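Local coordinates for protein ADP-ribosylating toxin CARDS (Mycoplasma pneumoniae, PDB 4TLV) that transfers the ADP-ribosyl group from NAD(+) to multiple target proteins and causes vacuolation and epithelial damage in host cells, at residues N91-G96 with A124-F129; F129-E134 with T224-S229; P156-H161 with I420-C425; H163-R168 with E271-P276. All blocks are in the same frame, centred on the assembly; numbering follows the deposited sequence.

Interaction 1 (N91-G96 with A124-F129); sequences NARATG and ALRTSF. With ACT (acetate ion), chain N.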
loop_
_atom_site.group_PDB
_atom_site.type_symbol
_atom_site.label_atom_id
_atom_site.label_comp_id
_atom_site.label_asym_id
_atom_site.label_seq_id
_atom_site.Cartn_x
_atom_site.Cartn_y
_atom_site.Cartn_z
ATOM N N ASN A 91 4.641 -3.576 12.729
ATOM C CA ASN A 91 4.352 -2.880 11.468
ATOM C C ASN A 91 4.939 -1.457 11.403
ATOM O O ASN A 91 4.672 -0.619 12.278
ATOM C CB ASN A 91 2.841 -2.832 11.212
ATOM C CG ASN A 91 2.515 -2.236 9.853
ATOM O OD1 ASN A 91 2.250 -1.058 9.747
ATOM N ND2 ASN A 91 2.586 -3.060 8.797
ATOM N N ALA A 92 5.729 -1.179 10.364
ATOM C CA ALA A 92 6.385 0.124 10.260
ATOM C C ALA A 92 5.360 1.249 10.127
ATOM O O ALA A 92 5.443 2.267 10.839
ATOM C CB ALA A 92 7.398 0.148 9.088
ATOM N N ARG A 93 4.384 1.091 9.232
ATOM C CA ARG A 93 3.399 2.175 9.049
ATOM C C ARG A 93 2.603 2.494 10.335
ATOM O O ARG A 93 2.468 3.663 10.707
ATOM C CB ARG A 93 2.443 1.902 7.867
ATOM C CG ARG A 93 3.036 2.318 6.488
ATOM C CD ARG A 93 2.558 3.725 6.047
ATOM N NE ARG A 93 1.126 3.677 5.795
ATOM C CZ ARG A 93 0.194 4.276 6.529
ATOM N NH1 ARG A 93 0.534 5.053 7.550
ATOM N NH2 ARG A 93 -1.087 4.099 6.223
ATOM N N ALA A 94 2.094 1.463 11.010
ATOM C CA ALA A 94 1.296 1.676 12.208
ATOM C C ALA A 94 2.158 2.309 13.304
ATOM O O ALA A 94 1.693 3.153 14.080
ATOM C CB ALA A 94 0.695 0.347 12.696
ATOM N N THR A 95 3.411 1.871 13.380
ATOM C CA THR A 95 4.346 2.435 14.343
ATOM C C THR A 95 4.489 3.941 14.092
ATOM O O THR A 95 4.465 4.748 15.027
ATOM C CB THR A 95 5.728 1.719 14.283
ATOM O OG1 THR A 95 5.579 0.364 14.727
ATOM C CG2 THR A 95 6.762 2.428 15.184
ATOM N N GLY A 96 4.617 4.320 12.822
ATOM C CA GLY A 96 4.744 5.717 12.447
ATOM C C GLY A 96 3.498 6.522 12.772
ATOM O O GLY A 96 3.594 7.640 13.262
ATOM N N ALA A 124 7.344 10.578 4.271
ATOM C CA ALA A 124 8.085 9.617 3.456
ATOM C C ALA A 124 7.621 8.176 3.711
ATOM O O ALA A 124 7.423 7.413 2.765
ATOM C CB ALA A 124 9.571 9.753 3.693
ATOM N N LEU A 125 7.457 7.806 4.979
ATOM C CA LEU A 125 6.982 6.460 5.328
ATOM C C LEU A 125 5.589 6.203 4.726
ATOM O O LEU A 125 5.294 5.103 4.251
ATOM C CB LEU A 125 6.899 6.313 6.844
ATOM C CG LEU A 125 6.296 5.023 7.412
ATOM C CD1 LEU A 125 7.087 3.823 6.890
ATOM C CD2 LEU A 125 6.336 5.086 8.933
ATOM N N ARG A 126 4.740 7.228 4.767
ATOM C CA ARG A 126 3.341 7.123 4.321
ATOM C C ARG A 126 3.203 6.991 2.813
ATOM O O ARG A 126 2.240 6.414 2.304
ATOM C CB ARG A 126 2.584 8.381 4.728
ATOM C CG ARG A 126 2.161 8.425 6.191
ATOM C CD ARG A 126 1.434 9.759 6.422
ATOM N NE ARG A 126 0.564 9.684 7.590
ATOM C CZ ARG A 126 -0.369 10.580 7.873
ATOM N NH1 ARG A 126 -0.549 11.618 7.054
ATOM N NH2 ARG A 126 -1.126 10.430 8.955
ATOM N N THR A 127 4.143 7.589 2.102
ATOM C CA THR A 127 4.029 7.700 0.661
ATOM C C THR A 127 5.131 6.857 0.017
ATOM O O THR A 127 4.913 5.663 -0.266
ATOM C CB THR A 127 3.984 9.182 0.191
ATOM O OG1 THR A 127 5.188 9.866 0.555
ATOM C CG2 THR A 127 2.792 9.897 0.832
ATOM N N SER A 128 6.320 7.428 -0.106
ATOM C CA SER A 128 7.465 6.788 -0.779
ATOM C C SER A 128 7.791 5.341 -0.387
ATOM O O SER A 128 8.039 4.506 -1.273
ATOM C CB SER A 128 8.730 7.648 -0.616
ATOM O OG SER A 128 8.507 8.936 -1.151
ATOM N N PHE A 129 7.844 5.049 0.916
ATOM C CA PHE A 129 8.221 3.707 1.359
ATOM C C PHE A 129 7.059 2.787 1.721
ATOM O O PHE A 129 7.280 1.633 2.056
ATOM C CB PHE A 129 9.159 3.786 2.573
ATOM C CG PHE A 129 10.396 4.596 2.321
ATOM C CD1 PHE A 129 11.333 4.176 1.388
ATOM C CD2 PHE A 129 10.631 5.770 3.023
ATOM C CE1 PHE A 129 12.501 4.910 1.155
ATOM C CE2 PHE A 129 11.792 6.518 2.790
ATOM C CZ PHE A 129 12.724 6.084 1.854
HETATM C C ACT N . -3.490 6.360 8.335
HETATM O O ACT N . -2.473 5.675 8.089
HETATM O OXT ACT N . -3.444 7.094 9.355
HETATM C CH3 ACT N . -4.695 6.283 7.448
#
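Helix-helix packing in the mART domain brings A92, R93 and G96, at the start of helix 92-104, onto L125 and R126 at the end of helix 115-126. L125 supplies the apolar contact. Its CG lies anti to the backbone N (chi1 174°), and its two methyls spread over the first turn of the other helix. CD2 lies 3.5 Å from A92 O and 3.9 Å from the CA of G96, which has no side chain there. CD1 faces A92 CB at 4.3 Å. R93 takes a bent path at chi2 and chi3. Its CD passes 3.6 Å from L125 O, and its NH1 reaches R126 CG at 4.0 Å. The two arginine side chains cross at about a right angle, with guanidinium planes 83° apart. E97 forms salt bridges with both and probably offsets their like charge. R93 NE also donates to F591 O, the chain's last residue. N91 caps helix 92-104 through OD1, which accepts from A94 N. An acetate, probably from the crystallisation liquor, sits at the edge of the R93 guanidinium. Its O atom accepts from NH1 at 3.1 Å and from NH2 at 2.8 Å.

Interaction 2 (F129-E134 with T224-S229); sequences FAYQRE and TSASLS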
loop_
_atom_site.group_PDB
_atom_site.type_symbol
_atom_site.label_atom_id
_atom_site.label_comp_id
_atom_site.label_asym_id
_atom_site.label_seq_id
_atom_site.Cartn_x
_atom_site.Cartn_y
_atom_site.Cartn_z
ATOM N N PHE A 129 7.844 5.049 0.916
ATOM C CA PHE A 129 8.221 3.707 1.359
ATOM C C PHE A 129 7.059 2.787 1.721
ATOM O O PHE A 129 7.280 1.633 2.056
ATOM C CB PHE A 129 9.159 3.786 2.573
ATOM C CG PHE A 129 10.396 4.596 2.321
ATOM C CD1 PHE A 129 11.333 4.176 1.388
ATOM C CD2 PHE A 129 10.631 5.770 3.023
ATOM C CE1 PHE A 129 12.501 4.910 1.155
ATOM C CE2 PHE A 129 11.792 6.518 2.790
ATOM C CZ PHE A 129 12.724 6.084 1.854
ATOM N N ALA A 130 5.833 3.298 1.686
ATOM C CA ALA A 130 4.697 2.551 2.227
ATOM C C ALA A 130 4.419 1.228 1.494
ATOM O O ALA A 130 4.009 0.236 2.110
ATOM C CB ALA A 130 3.443 3.437 2.232
ATOM N N TYR A 131 4.642 1.221 0.185
ATOM C CA TYR A 131 4.377 0.041 -0.645
ATOM C C TYR A 131 5.200 -1.161 -0.187
ATOM O O TYR A 131 4.885 -2.308 -0.528
ATOM C CB TYR A 131 4.704 0.327 -2.121
ATOM C CG TYR A 131 6.199 0.308 -2.389
ATOM C CD1 TYR A 131 6.851 -0.869 -2.742
ATOM C CD2 TYR A 131 6.963 1.464 -2.261
ATOM C CE1 TYR A 131 8.217 -0.899 -2.950
ATOM C CE2 TYR A 131 8.339 1.440 -2.457
ATOM C CZ TYR A 131 8.956 0.260 -2.810
ATOM O OH TYR A 131 10.323 0.232 -3.016
ATOM N N GLN A 132 6.280 -0.904 0.555
ATOM C CA GLN A 132 7.108 -1.991 1.084
ATOM C C GLN A 132 6.351 -2.906 2.057
ATOM O O GLN A 132 6.779 -4.031 2.324
ATOM C CB GLN A 132 8.385 -1.439 1.746
ATOM C CG GLN A 132 9.323 -0.757 0.748
ATOM C CD GLN A 132 10.571 -0.192 1.393
ATOM O OE1 GLN A 132 11.667 -0.260 0.671
ATOM N NE2 GLN A 132 10.549 0.295 2.538
ATOM N N ARG A 133 5.226 -2.426 2.578
ATOM C CA ARG A 133 4.436 -3.210 3.525
ATOM C C ARG A 133 5.335 -3.758 4.625
ATOM O O ARG A 133 5.214 -4.923 5.001
ATOM C CB ARG A 133 3.728 -4.375 2.808
ATOM C CG ARG A 133 2.769 -3.941 1.694
ATOM C CD ARG A 133 1.384 -3.564 2.220
ATOM N NE ARG A 133 0.628 -4.696 2.803
ATOM C CZ ARG A 133 -0.131 -5.548 2.113
ATOM N NH1 ARG A 133 -0.240 -5.459 0.780
ATOM N NH2 ARG A 133 -0.789 -6.511 2.755
ATOM N N GLU A 134 6.238 -2.924 5.143
ATOM C CA GLU A 134 7.298 -3.420 6.034
ATOM C C GLU A 134 6.823 -3.806 7.427
ATOM O O GLU A 134 6.132 -3.049 8.097
ATOM C CB GLU A 134 8.469 -2.426 6.177
ATOM C CG GLU A 134 9.537 -2.956 7.168
ATOM C CD GLU A 134 10.796 -2.111 7.251
ATOM O OE1 GLU A 134 10.830 -0.999 6.679
ATOM O OE2 GLU A 134 11.752 -2.573 7.910
ATOM N N THR A 224 10.579 4.807 -8.189
ATOM C CA THR A 224 10.308 4.106 -6.934
ATOM C C THR A 224 11.484 4.200 -5.967
ATOM O O THR A 224 12.623 4.000 -6.366
ATOM C CB THR A 224 9.969 2.619 -7.217
ATOM O OG1 THR A 224 8.866 2.573 -8.121
ATOM C CG2 THR A 224 9.603 1.869 -5.944
ATOM N N SER A 225 11.195 4.535 -4.708
ATOM C CA SER A 225 12.200 4.573 -3.646
ATOM C C SER A 225 12.148 3.284 -2.838
ATOM O O SER A 225 11.065 2.770 -2.575
ATOM C CB SER A 225 11.905 5.735 -2.681
ATOM O OG SER A 225 11.720 6.950 -3.373
ATOM N N ALA A 226 13.312 2.771 -2.436
ATOM C CA ALA A 226 13.388 1.625 -1.530
ATOM C C ALA A 226 14.301 2.000 -0.368
ATOM O O ALA A 226 15.261 2.747 -0.556
ATOM C CB ALA A 226 13.940 0.376 -2.259
ATOM N N SER A 227 14.021 1.509 0.832
ATOM C CA SER A 227 15.026 1.690 1.880
ATOM C C SER A 227 16.173 0.731 1.629
ATOM O O SER A 227 16.013 -0.318 0.994
ATOM C CB SER A 227 14.461 1.478 3.285
ATOM O OG SER A 227 13.799 0.248 3.359
ATOM N N LEU A 228 17.341 1.086 2.137
ATOM C CA LEU A 228 18.498 0.219 1.980
ATOM C C LEU A 228 18.337 -1.121 2.715
ATOM O O LEU A 228 18.971 -2.113 2.353
ATOM C CB LEU A 228 19.773 0.950 2.414
ATOM C CG LEU A 228 20.338 1.949 1.385
ATOM C CD1 LEU A 228 19.347 3.055 0.995
ATOM C CD2 LEU A 228 21.651 2.546 1.904
ATOM N N SER A 229 17.487 -1.179 3.732
ATOM C CA SER A 229 17.316 -2.402 4.461
ATOM C C SER A 229 16.643 -3.474 3.435
ATOM O O SER A 229 16.870 -4.671 3.564
ATOM C CB SER A 229 16.473 -2.273 5.732
ATOM O OG SER A 229 15.187 -1.753 5.422
HETATM O O HOH W 1 13.075 0.423 6.106
#
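Y131 and Q132, in the 3-10 turn 130-132, bond to the backbone of S225 and S227. Y131 OH donates to S225 O at 2.7 Å, from 39° above the carbonyl plane. T224 CG2 lies against the same hydroxyl, 3.4 Å from Y131 OH. Q132 OE1 accepts from S227 N at 2.9 Å, with an N-H...O angle of 156°. The other branch of that amide, NE2, makes a weak bond to S227 OG at 3.4 Å. A226 CB touches both Y131 OH and Q132 OE1. F129 turns a ring edge to the strand, with CE1 3.7 Å from A226 C.

One shell out, Q132 CG lies 3.7 Å above one face of the Y131 ring, toward its rim. Y131 and Q132 therefore pack on each other, one bonded to S225 and the other to S227. Water 1 donates to E134 OE1 at 2.7 Å and is also bonded to S227 OG. E134 OE2 bonds to H38 NE2, and Q132 O accepts from S53 OG. Strand 225-226 is itself paired with strand 214-219. Residues 224-229 fall in the region inferred to form the NAD(+)-binding pocket.

All the touching residues are buried. The S227 N-H facing OE1 sets which way the Q132 amide is turned, and side-chain groups of the turn satisfy backbone polar atoms of the other segment.

Interaction 3 (P156-H161 with I420-C425); sequences PVEPGH and IIVDEC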
loop_
_atom_site.group_PDB
_atom_site.type_symbol
_atom_site.label_atom_id
_atom_site.label_comp_id
_atom_site.label_asym_id
_atom_site.label_seq_id
_atom_site.Cartn_x
_atom_site.Cartn_y
_atom_site.Cartn_z
ATOM N N PRO A 156 15.003 -9.828 -18.051
ATOM C CA PRO A 156 14.466 -8.746 -18.884
ATOM C C PRO A 156 13.141 -9.136 -19.543
ATOM O O PRO A 156 12.948 -10.291 -19.923
ATOM C CB PRO A 156 15.541 -8.542 -19.966
ATOM C CG PRO A 156 16.393 -9.786 -19.941
ATOM C CD PRO A 156 16.266 -10.396 -18.567
ATOM N N VAL A 157 12.259 -8.160 -19.706
ATOM C CA VAL A 157 11.022 -8.333 -20.461
ATOM C C VAL A 157 11.296 -8.260 -21.976
ATOM O O VAL A 157 11.960 -7.343 -22.445
ATOM C CB VAL A 157 10.001 -7.255 -20.061
ATOM C CG1 VAL A 157 8.712 -7.375 -20.893
ATOM C CG2 VAL A 157 9.686 -7.365 -18.547
ATOM N N GLU A 158 10.770 -9.217 -22.737
ATOM C CA GLU A 158 10.976 -9.239 -24.193
ATOM C C GLU A 158 12.432 -8.965 -24.621
ATOM O O GLU A 158 12.684 -8.049 -25.396
ATOM C CB GLU A 158 10.054 -8.220 -24.894
ATOM C CG GLU A 158 9.829 -8.539 -26.384
ATOM C CD GLU A 158 9.356 -7.361 -27.219
ATOM O OE1 GLU A 158 9.362 -6.208 -26.730
ATOM O OE2 GLU A 158 8.992 -7.595 -28.393
ATOM N N PRO A 159 13.394 -9.759 -24.131
ATOM C CA PRO A 159 14.804 -9.438 -24.411
ATOM C C PRO A 159 15.143 -9.430 -25.906
ATOM O O PRO A 159 14.550 -10.171 -26.691
ATOM C CB PRO A 159 15.560 -10.576 -23.716
ATOM C CG PRO A 159 14.598 -11.692 -23.686
ATOM C CD PRO A 159 13.259 -11.038 -23.424
ATOM N N GLY A 160 16.104 -8.596 -26.287
ATOM C CA GLY A 160 16.522 -8.505 -27.664
ATOM C C GLY A 160 15.613 -7.594 -28.472
ATOM O O GLY A 160 15.963 -7.204 -29.582
ATOM N N HIS A 161 14.444 -7.254 -27.929
ATOM C CA HIS A 161 13.471 -6.470 -28.695
ATOM C C HIS A 161 12.942 -5.220 -27.975
ATOM O O HIS A 161 12.780 -4.167 -28.586
ATOM C CB HIS A 161 12.297 -7.356 -29.116
ATOM C CG HIS A 161 12.701 -8.549 -29.931
ATOM N ND1 HIS A 161 13.027 -8.462 -31.265
ATOM C CD2 HIS A 161 12.830 -9.856 -29.593
ATOM C CE1 HIS A 161 13.342 -9.665 -31.719
ATOM N NE2 HIS A 161 13.223 -10.527 -30.727
ATOM N N ILE A 420 -1.694 -10.542 -21.105
ATOM C CA ILE A 420 -1.093 -9.354 -21.686
ATOM C C ILE A 420 -0.001 -9.770 -22.648
ATOM O O ILE A 420 0.814 -10.619 -22.334
ATOM C CB ILE A 420 -0.504 -8.432 -20.609
ATOM C CG1 ILE A 420 -1.641 -7.968 -19.687
ATOM C CG2 ILE A 420 0.209 -7.242 -21.273
ATOM C CD1 ILE A 420 -1.268 -6.877 -18.730
ATOM N N ILE A 421 0.015 -9.166 -23.827
ATOM C CA ILE A 421 1.071 -9.453 -24.781
ATOM C C ILE A 421 1.953 -8.221 -24.937
ATOM O O ILE A 421 1.461 -7.110 -25.124
ATOM C CB ILE A 421 0.503 -9.907 -26.142
ATOM C CG1 ILE A 421 -0.412 -8.829 -26.718
ATOM C CG2 ILE A 421 -0.258 -11.219 -25.965
ATOM C CD1 ILE A 421 -0.899 -9.096 -28.152
ATOM N N VAL A 422 3.256 -8.436 -24.850
ATOM C CA VAL A 422 4.218 -7.351 -24.902
ATOM C C VAL A 422 4.995 -7.407 -26.207
ATOM O O VAL A 422 5.639 -8.411 -26.518
ATOM C CB VAL A 422 5.205 -7.434 -23.728
ATOM C CG1 VAL A 422 6.305 -6.379 -23.888
ATOM C CG2 VAL A 422 4.466 -7.251 -22.403
ATOM N N ASP A 423 4.949 -6.313 -26.946
ATOM C CA ASP A 423 5.598 -6.228 -28.235
ATOM C C ASP A 423 5.544 -4.774 -28.695
ATOM O O ASP A 423 4.733 -3.989 -28.207
ATOM C CB ASP A 423 4.862 -7.116 -29.235
ATOM C CG ASP A 423 5.564 -7.188 -30.573
ATOM O OD1 ASP A 423 6.503 -8.012 -30.696
ATOM O OD2 ASP A 423 5.184 -6.415 -31.491
ATOM N N GLU A 424 6.400 -4.405 -29.634
ATOM C CA GLU A 424 6.360 -3.044 -30.161
ATOM C C GLU A 424 4.939 -2.662 -30.582
ATOM O O GLU A 424 4.489 -1.548 -30.329
ATOM C CB GLU A 424 7.315 -2.894 -31.345
ATOM C CG GLU A 424 7.382 -1.473 -31.905
ATOM C CD GLU A 424 8.378 -1.338 -33.056
ATOM O OE1 GLU A 424 8.986 -2.367 -33.438
ATOM O OE2 GLU A 424 8.553 -0.210 -33.577
ATOM N N CYS A 425 4.229 -3.589 -31.216
ATOM C CA CYS A 425 2.896 -3.289 -31.739
ATOM C C CYS A 425 1.768 -3.502 -30.722
ATOM O O CYS A 425 0.594 -3.296 -31.042
ATOM C CB CYS A 425 2.615 -4.115 -32.999
ATOM S SG CYS A 425 3.472 -3.534 -34.487
HETATM O O HOH W 2 8.787 -5.511 -29.840
#
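E158 reaches from the mART domain to V422 and D423 of D2. Its CB points toward the D2 segment. CG lies anti to the backbone N (chi1 -159°) and passes 4.2 Å from V422 O. The chain stays extended, and CD comes within 3.9 Å of V422 O. At the tip the two oxygens part. OE1 lies near D423 CA and beside V422 CG1. OE2 lies 3.4 Å from D423 OD1, with the carboxylate planes 53° apart. Both are acceptors, so this is no bond. Like charges this close would probably ease protonation of one group. OE2 also takes a short hydrogen bond from water 2 at 2.5 Å, and that water accepts from E424 N, again short at 2.6 Å. The water appears to link the glutamate to the D2 backbone.

Behind the tip, V157 crosses V422 at about a right angle, and their CG1 methyls meet at 4.0 Å. V422 also packs on F376 of strand 375-380. D423 holds its own loop: OD2 accepts from C425 N at 3.0 Å, nearly straight at 174°, as an Asx turn. The E158 backbone bonds to that of I373, a further tie between the domains. The acetate held by H163 turns its methyl toward E158 OE1. The arrangement is a domain interface: the loop after mART strand 146-156 rests on the loop just after strand 415-421 in the D2 beta-trefoil.

Interaction 4 (H163-R168 with E271-P276); sequences HHPAGR and ELEDTP. With ACT (acetate ion), chain M.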
loop_
_atom_site.group_PDB
_atom_site.type_symbol
_atom_site.label_atom_id
_atom_site.label_comp_id
_atom_site.label_asym_id
_atom_site.label_seq_id
_atom_site.Cartn_x
_atom_site.Cartn_y
_atom_site.Cartn_z
ATOM N N HIS A 163 12.481 -1.813 -26.253
ATOM C CA HIS A 163 13.323 -0.624 -26.174
ATOM C C HIS A 163 13.645 -0.344 -24.714
ATOM O O HIS A 163 12.938 -0.805 -23.815
ATOM C CB HIS A 163 12.667 0.588 -26.840
ATOM C CG HIS A 163 11.605 1.241 -26.006
ATOM N ND1 HIS A 163 10.314 0.762 -25.932
ATOM C CD2 HIS A 163 11.639 2.351 -25.230
ATOM C CE1 HIS A 163 9.600 1.545 -25.138
ATOM N NE2 HIS A 163 10.382 2.515 -24.699
ATOM N N HIS A 164 14.730 0.378 -24.480
ATOM C CA HIS A 164 15.215 0.630 -23.121
ATOM C C HIS A 164 14.845 2.046 -22.679
ATOM O O HIS A 164 15.473 3.005 -23.103
ATOM C CB HIS A 164 16.731 0.471 -23.088
ATOM C CG HIS A 164 17.205 -0.859 -23.580
ATOM N ND1 HIS A 164 18.469 -1.053 -24.096
ATOM C CD2 HIS A 164 16.583 -2.059 -23.644
ATOM C CE1 HIS A 164 18.610 -2.320 -24.447
ATOM N NE2 HIS A 164 17.479 -2.952 -24.188
ATOM N N PRO A 165 13.806 2.188 -21.841
ATOM C CA PRO A 165 13.364 3.545 -21.500
ATOM C C PRO A 165 14.470 4.327 -20.776
ATOM O O PRO A 165 15.025 3.845 -19.785
ATOM C CB PRO A 165 12.143 3.303 -20.587
ATOM C CG PRO A 165 11.689 1.869 -20.931
ATOM C CD PRO A 165 12.984 1.149 -21.194
ATOM N N ALA A 166 14.781 5.519 -21.280
ATOM C CA ALA A 166 15.877 6.329 -20.753
ATOM C C ALA A 166 17.178 5.546 -20.620
ATOM O O ALA A 166 17.978 5.806 -19.725
ATOM C CB ALA A 166 15.478 6.960 -19.406
ATOM N N GLY A 167 17.382 4.560 -21.489
ATOM C CA GLY A 167 18.626 3.807 -21.485
ATOM C C GLY A 167 18.731 2.713 -20.433
ATOM O O GLY A 167 19.825 2.193 -20.183
ATOM N N ARG A 168 17.610 2.369 -19.800
ATOM C CA ARG A 168 17.588 1.287 -18.812
ATOM C C ARG A 168 16.790 0.104 -19.346
ATOM O O ARG A 168 15.846 0.285 -20.105
ATOM C CB ARG A 168 17.002 1.764 -17.478
ATOM C CG ARG A 168 17.968 2.630 -16.668
ATOM C CD ARG A 168 18.820 1.781 -15.771
ATOM N NE ARG A 168 19.760 2.569 -14.985
ATOM C CZ ARG A 168 20.525 2.078 -14.019
ATOM N NH1 ARG A 168 20.447 0.791 -13.684
ATOM N NH2 ARG A 168 21.359 2.885 -13.376
ATOM N N GLU A 271 11.924 7.471 -16.595
ATOM C CA GLU A 271 11.655 6.284 -17.398
ATOM C C GLU A 271 10.186 6.135 -17.798
ATOM O O GLU A 271 9.871 5.320 -18.675
ATOM C CB GLU A 271 12.089 5.013 -16.631
ATOM C CG GLU A 271 13.588 4.921 -16.386
ATOM C CD GLU A 271 13.991 3.936 -15.295
ATOM O OE1 GLU A 271 13.116 3.444 -14.553
ATOM O OE2 GLU A 271 15.208 3.650 -15.174
ATOM N N LEU A 272 9.275 6.854 -17.136
ATOM C CA LEU A 272 7.843 6.559 -17.309
ATOM C C LEU A 272 7.349 6.934 -18.697
ATOM O O LEU A 272 7.700 7.988 -19.207
ATOM C CB LEU A 272 6.985 7.280 -16.256
ATOM C CG LEU A 272 7.341 6.972 -14.792
ATOM C CD1 LEU A 272 6.371 7.670 -13.860
ATOM C CD2 LEU A 272 7.339 5.474 -14.542
ATOM N N GLU A 273 6.526 6.067 -19.284
ATOM C CA GLU A 273 5.899 6.311 -20.580
ATOM C C GLU A 273 4.438 5.937 -20.470
ATOM O O GLU A 273 4.076 5.082 -19.668
ATOM C CB GLU A 273 6.526 5.426 -21.676
ATOM C CG GLU A 273 8.016 5.614 -21.867
ATOM C CD GLU A 273 8.696 4.415 -22.546
ATOM O OE1 GLU A 273 8.078 3.315 -22.667
ATOM O OE2 GLU A 273 9.867 4.579 -22.938
ATOM N N ASP A 274 3.603 6.577 -21.279
ATOM C CA ASP A 274 2.190 6.243 -21.349
ATOM C C ASP A 274 2.013 4.966 -22.157
ATOM O O ASP A 274 2.434 4.896 -23.312
ATOM C CB ASP A 274 1.415 7.384 -22.009
ATOM C CG ASP A 274 1.290 8.609 -21.114
ATOM O OD1 ASP A 274 1.565 8.517 -19.895
ATOM O OD2 ASP A 274 0.885 9.660 -21.641
ATOM N N THR A 275 1.400 3.953 -21.559
ATOM C CA THR A 275 1.245 2.670 -22.233
ATOM C C THR A 275 -0.216 2.232 -22.300
ATOM O O THR A 275 -0.877 2.095 -21.263
ATOM C CB THR A 275 2.035 1.554 -21.493
ATOM O OG1 THR A 275 1.579 1.461 -20.135
ATOM C CG2 THR A 275 3.529 1.861 -21.466
ATOM N N PRO A 276 -0.726 1.995 -23.515
ATOM C CA PRO A 276 -2.008 1.289 -23.619
ATOM C C PRO A 276 -1.782 -0.186 -23.285
ATOM O O PRO A 276 -0.632 -0.623 -23.191
ATOM C CB PRO A 276 -2.367 1.448 -25.102
ATOM C CG PRO A 276 -1.028 1.552 -25.779
ATOM C CD PRO A 276 -0.240 2.437 -24.836
HETATM C C ACT M . 8.662 -2.407 -26.153
HETATM O O ACT M . 8.473 -1.982 -24.987
HETATM O OXT ACT M . 9.457 -1.756 -26.871
HETATM C CH3 ACT M . 7.978 -3.638 -26.665
HETATM O O HOH W 3 12.169 6.485 -22.999
#
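A chi1 of 78° sets H163 CG between its backbone N and carbonyl carbon, and E273 comes to meet the ring as an extended chain. The two side chains meet tip to tip. H163 NE2 donates to E273 OE2 at 2.8 Å, almost straight at 172°. The bond uses the syn side of OE2, and ring and carboxylate lie 17° apart, nearly coplanar. On the other nitrogen, H163 ND1 donates to an acetate OXT at 2.8 Å. The backbone N of H163 bonds to the same oxygen, and A429 N also binds this ion, which probably came from the crystallisation liquor. Acceptors at both ring nitrogens are consistent with a charged imidazolium.

P165 lies beside the pair. Its CB is 3.5 Å from E273 OE2 and 3.6 Å from E271 O. Water 3 joins E273 OE2 to A166 N. E271 OE2 lies 3.3 Å from R168 CG, where the two side chains cross obliquely. The polar ends turn elsewhere: E271 OE1 to E222 N, R168 NH1 to W66 O. E271 and E273 meet the mART loop, yet belong to the largely solvent-exposed KELED motif, which takes part in trafficking to the host ER.

Interactions 1 and 2 are buried. The first lies within the mART region; the second joins it to a segment inferred to belong to the NAD(+)-binding pocket. They share F129, and A92 N probably bonds to E134 O where they touch. Interaction 1 is mainly methyls and aliphatic carbons between two helices. Interaction 2 is largely polar, with side chains bonding to the backbone of S225 and S227. Interactions 3 and 4 lie farther out, their centres about 12 Å apart. Both use the one loop between strands 146-156 and 168-181, which meets the loop after a D2 strand in interaction 3 and the KELED segment in interaction 4. Their carboxylates differ: E158 meets another acid, E273 a histidine.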